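Local coordinates for peptidase M14 domain-containing protein (Shewanella amazonensis, PDB 2QVP) that probably acts as a zinc-dependent hydrolase of the peptidase M14 family, possibly a metallocarboxypeptidase, at residues R13-E18 / P251-I256. Residues are numbered along the deposited sequence; the frame is centred on the assembly and turned at random.
Sequences RSEIFE and PLDQRI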
ATOM      1  N   ARG A  13     -11.360 -14.513   8.876  1.00 26.47           N
ATOM      2  CA  ARG A  13     -10.524 -15.701   8.983  1.00 24.16           C
ATOM      3  C   ARG A  13      -9.875 -15.857   7.626  1.00 22.82           C
ATOM      4  O   ARG A  13     -10.558 -15.705   6.608  1.00 24.29           O
ATOM      5  CB  ARG A  13     -11.416 -16.913   9.343  1.00 26.12           C
ATOM      6  CG  ARG A  13     -10.890 -18.337   9.057  1.00 29.13           C
ATOM      7  CD  ARG A  13      -9.697 -18.766   9.914  1.00 31.00           C
ATOM      8  NE  ARG A  13      -9.194 -20.093   9.516  1.00 31.53           N
ATOM      9  CZ  ARG A  13      -8.233 -20.794  10.148  1.00 30.23           C
ATOM     10  NH1 ARG A  13      -7.647 -20.340  11.259  1.00 32.22           N
ATOM     11  NH2 ARG A  13      -7.852 -21.985   9.668  1.00 33.15           N
ATOM     12  N   SER A  14      -8.572 -16.124   7.604  1.00 20.96           N
ATOM     13  CA  SER A  14      -7.856 -16.432   6.382  1.00 17.81           C
ATOM     14  C   SER A  14      -7.487 -17.890   6.431  1.00 19.49           C
ATOM     15  O   SER A  14      -6.964 -18.338   7.451  1.00 19.81           O
ATOM     16  CB  SER A  14      -6.540 -15.663   6.269  1.00 15.49           C
ATOM     17  OG  SER A  14      -5.763 -16.130   5.155  1.00 16.57           O
ATOM     18  N   GLU A  15      -7.749 -18.613   5.344  1.00 17.77           N
ATOM     19  CA  GLU A  15      -7.327 -20.007   5.178  1.00 16.89           C
ATOM     20  C   GLU A  15      -5.938 -20.053   4.564  1.00 14.74           C
ATOM     21  O   GLU A  15      -5.206 -20.973   4.841  1.00 15.76           O
ATOM     22  CB  GLU A  15      -8.285 -20.787   4.283  1.00 18.50           C
ATOM     23  CG  GLU A  15      -9.751 -20.796   4.730  1.00 24.01           C
ATOM     24  CD  GLU A  15      -9.971 -21.409   6.102  1.00 26.39           C
ATOM     25  OE1 GLU A  15      -9.114 -22.203   6.565  1.00 21.76           O
ATOM     26  OE2 GLU A  15     -11.027 -21.095   6.704  1.00 36.20           O
ATOM     27  N   ILE A  16      -5.596 -19.078   3.713  1.00 16.47           N
ATOM     28  CA  ILE A  16      -4.236 -18.920   3.149  1.00 15.09           C
ATOM     29  C   ILE A  16      -3.236 -18.827   4.313  1.00 16.49           C
ATOM     30  O   ILE A  16      -2.186 -19.498   4.308  1.00 16.76           O
ATOM     31  CB  ILE A  16      -4.128 -17.677   2.246  1.00 16.34           C
ATOM     32  CG1 ILE A  16      -4.915 -17.860   0.948  1.00 16.40           C
ATOM     33  CG2 ILE A  16      -2.674 -17.343   1.887  1.00 16.07           C
ATOM     34  CD1 ILE A  16      -5.000 -16.548   0.123  1.00 10.21           C
ATOM     35  N   PHE A  17      -3.590 -18.056   5.343  1.00 15.03           N
ATOM     36  CA  PHE A  17      -2.716 -17.915   6.519  1.00 16.39           C
ATOM     37  C   PHE A  17      -3.159 -18.658   7.777  1.00 16.46           C
ATOM     38  O   PHE A  17      -2.422 -18.640   8.745  1.00 19.16           O
ATOM     39  CB  PHE A  17      -2.487 -16.433   6.783  1.00 15.95           C
ATOM     40  CG  PHE A  17      -1.766 -15.753   5.651  1.00 17.95           C
ATOM     41  CD1 PHE A  17      -0.401 -15.973   5.443  1.00 12.29           C
ATOM     42  CD2 PHE A  17      -2.446 -14.931   4.771  1.00 13.73           C
ATOM     43  CE1 PHE A  17       0.260 -15.352   4.384  1.00 17.86           C
ATOM     44  CE2 PHE A  17      -1.788 -14.320   3.740  1.00 13.24           C
ATOM     45  CZ  PHE A  17      -0.437 -14.518   3.546  1.00 13.31           C
ATOM     46  N   GLU A  18      -4.332 -19.299   7.753  1.00 16.96           N
ATOM     47  CA  GLU A  18      -4.849 -20.118   8.868  1.00 18.43           C
ATOM     48  C   GLU A  18      -4.868 -19.335  10.177  1.00 16.14           C
ATOM     49  O   GLU A  18      -4.359 -19.786  11.186  1.00 15.42           O
ATOM     50  CB  GLU A  18      -4.055 -21.435   8.965  1.00 17.86           C
ATOM     51  CG  GLU A  18      -4.112 -22.220   7.642  1.00 25.13           C
ATOM     52  CD  GLU A  18      -3.427 -23.580   7.666  1.00 25.43           C
ATOM     53  OE1 GLU A  18      -2.384 -23.732   8.337  1.00 37.56           O
ATOM     54  OE2 GLU A  18      -3.923 -24.484   6.960  1.00 38.10           O
ATOM     55  N   PRO A 251     -14.820 -12.162   0.203  1.00 15.05           N
ATOM     56  CA  PRO A 251     -14.035 -13.024   1.097  1.00 15.45           C
ATOM     57  C   PRO A 251     -12.580 -12.564   1.202  1.00 14.45           C
ATOM     58  O   PRO A 251     -11.978 -12.181   0.186  1.00 14.62           O
ATOM     59  CB  PRO A 251     -14.092 -14.388   0.422  1.00 15.18           C
ATOM     60  CG  PRO A 251     -15.239 -14.285  -0.583  1.00 14.70           C
ATOM     61  CD  PRO A 251     -15.254 -12.891  -1.008  1.00 15.18           C
ATOM     62  N   LEU A 252     -12.045 -12.616   2.422  1.00 14.02           N
ATOM     63  CA  LEU A 252     -10.695 -12.152   2.722  1.00 11.09           C
ATOM     64  C   LEU A 252      -9.635 -12.741   1.796  1.00 10.76           C
ATOM     65  O   LEU A 252      -8.850 -11.990   1.216  1.00  6.78           O
ATOM     66  CB  LEU A 252     -10.321 -12.438   4.186  1.00 11.98           C
ATOM     67  CG  LEU A 252      -8.954 -11.897   4.678  1.00 13.51           C
ATOM     68  CD1 LEU A 252      -8.966 -10.406   4.780  1.00 17.82           C
ATOM     69  CD2 LEU A 252      -8.598 -12.525   6.027  1.00 12.41           C
ATOM     70  N   ASP A 253      -9.608 -14.061   1.642  1.00  9.81           N
ATOM     71  CA  ASP A 253      -8.573 -14.692   0.796  1.00  9.99           C
ATOM     72  C   ASP A 253      -8.613 -14.202  -0.665  1.00  9.99           C
ATOM     73  O   ASP A 253      -7.557 -13.982  -1.251  1.00  9.22           O
ATOM     74  CB  ASP A 253      -8.596 -16.219   0.953  1.00  9.65           C
ATOM     75  CG  ASP A 253      -8.099 -16.684   2.357  1.00 15.31           C
ATOM     76  OD1 ASP A 253      -7.317 -15.973   3.041  1.00 13.57           O
ATOM     77  OD2 ASP A 253      -8.483 -17.793   2.788  1.00 15.66           O
ATOM     78  N   GLN A 254      -9.806 -13.944  -1.222  1.00  9.90           N
ATOM     79  CA  GLN A 254      -9.902 -13.358  -2.565  1.00 10.27           C
ATOM     80  C   GLN A 254      -9.287 -11.946  -2.595  1.00 11.11           C
ATOM     81  O   GLN A 254      -8.500 -11.603  -3.499  1.00  9.62           O
ATOM     82  CB  GLN A 254     -11.348 -13.374  -3.069  1.00 10.29           C
ATOM     83  CG  GLN A 254     -11.813 -14.801  -3.401  1.00 15.49           C
ATOM     84  CD  GLN A 254     -11.056 -15.393  -4.592  1.00 21.14           C
ATOM     85  OE1 GLN A 254     -11.156 -14.886  -5.712  1.00 30.05           O
ATOM     86  NE2 GLN A 254     -10.290 -16.464  -4.351  1.00 15.23           N
ATOM     87  N   ARG A 255      -9.603 -11.154  -1.579  1.00 11.78           N
ATOM     88  CA  ARG A 255      -8.977  -9.832  -1.443  1.00 14.80           C
ATOM     89  C   ARG A 255      -7.459  -9.925  -1.266  1.00 12.15           C
ATOM     90  O   ARG A 255      -6.731  -9.092  -1.806  1.00 10.92           O
ATOM     91  CB  ARG A 255      -9.571  -9.073  -0.271  1.00 16.06           C
ATOM     92  CG  ARG A 255     -11.023  -8.611  -0.453  1.00 19.79           C
ATOM     93  CD  ARG A 255     -11.406  -7.945   0.840  1.00 19.02           C
ATOM     94  NE  ARG A 255     -11.938  -8.835   1.812  1.00 26.28           N
ATOM     95  CZ  ARG A 255     -11.938  -8.638   3.126  1.00 17.83           C
ATOM     96  NH1 ARG A 255     -11.339  -7.598   3.729  1.00  9.53           N
ATOM     97  NH2 ARG A 255     -12.501  -9.574   3.850  1.00 26.49           N
ATOM     98  N   ILE A 256      -6.994 -10.926  -0.505  1.00 10.62           N
ATOM     99  CA  ILE A 256      -5.551 -11.165  -0.332  1.00  9.32           C
ATOM    100  C   ILE A 256      -4.901 -11.462  -1.701  1.00 10.59           C
ATOM    101  O   ILE A 256      -3.865 -10.864  -2.049  1.00  9.06           O
ATOM    102  CB  ILE A 256      -5.245 -12.273   0.715  1.00 10.92           C
ATOM    103  CG1 ILE A 256      -5.559 -11.770   2.131  1.00  5.55           C
ATOM    104  CG2 ILE A 256      -3.776 -12.723   0.635  1.00  6.12           C
ATOM    105  CD1 ILE A 256      -5.495 -12.843   3.215  1.00  6.46           C
TER
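P251 sits at the N-cap position of helix 252-270, and the first turn of that helix faces the tight turn that links strands 13-14 and 19-20. L252 comes first: with CG anti to its backbone N, it puts methyl CD2 3.8 Å from S14 CB, and the same methyl also touches the carbonyl of R13. On its other branch, CD1 lies over one face of the R255 guanidinium, which pairs with E170 on a strand of the central sheet.

D253 carries the contact. Its CG is anti to the carbonyl carbon and beside the backbone N (chi1 -70°), which carries the carboxylate across to the turn, where OD1 takes the S14 hydroxyl on its syn lone pair, OG to OD1 2.6 Å. OD2 accepts twice: E15 N comes to its syn lone pair at 2.8 Å, and I16 N, at a longer 3.3 Å, arrives from above the carboxylate plane. These three bonds pin a short antiparallel hairpin near the N-terminus to the C-terminal helix of the M14-type alpha/beta fold. Within the turn, S14 OG receives F17 N at 2.9 Å, an ST motif that orders the turn and fixes the hydroxyl donating to D253 OD1. Over the aspartate, I16 runs in the opposite direction, its CD1 3.7 Å from D253 CB.

One turn on, I256 sets CD1 at the edge of the F17 ring, 4.0 Å from CD2, while its CG2 meets I16 CD1. W83 of helix 80-91 touches both F17 and I256.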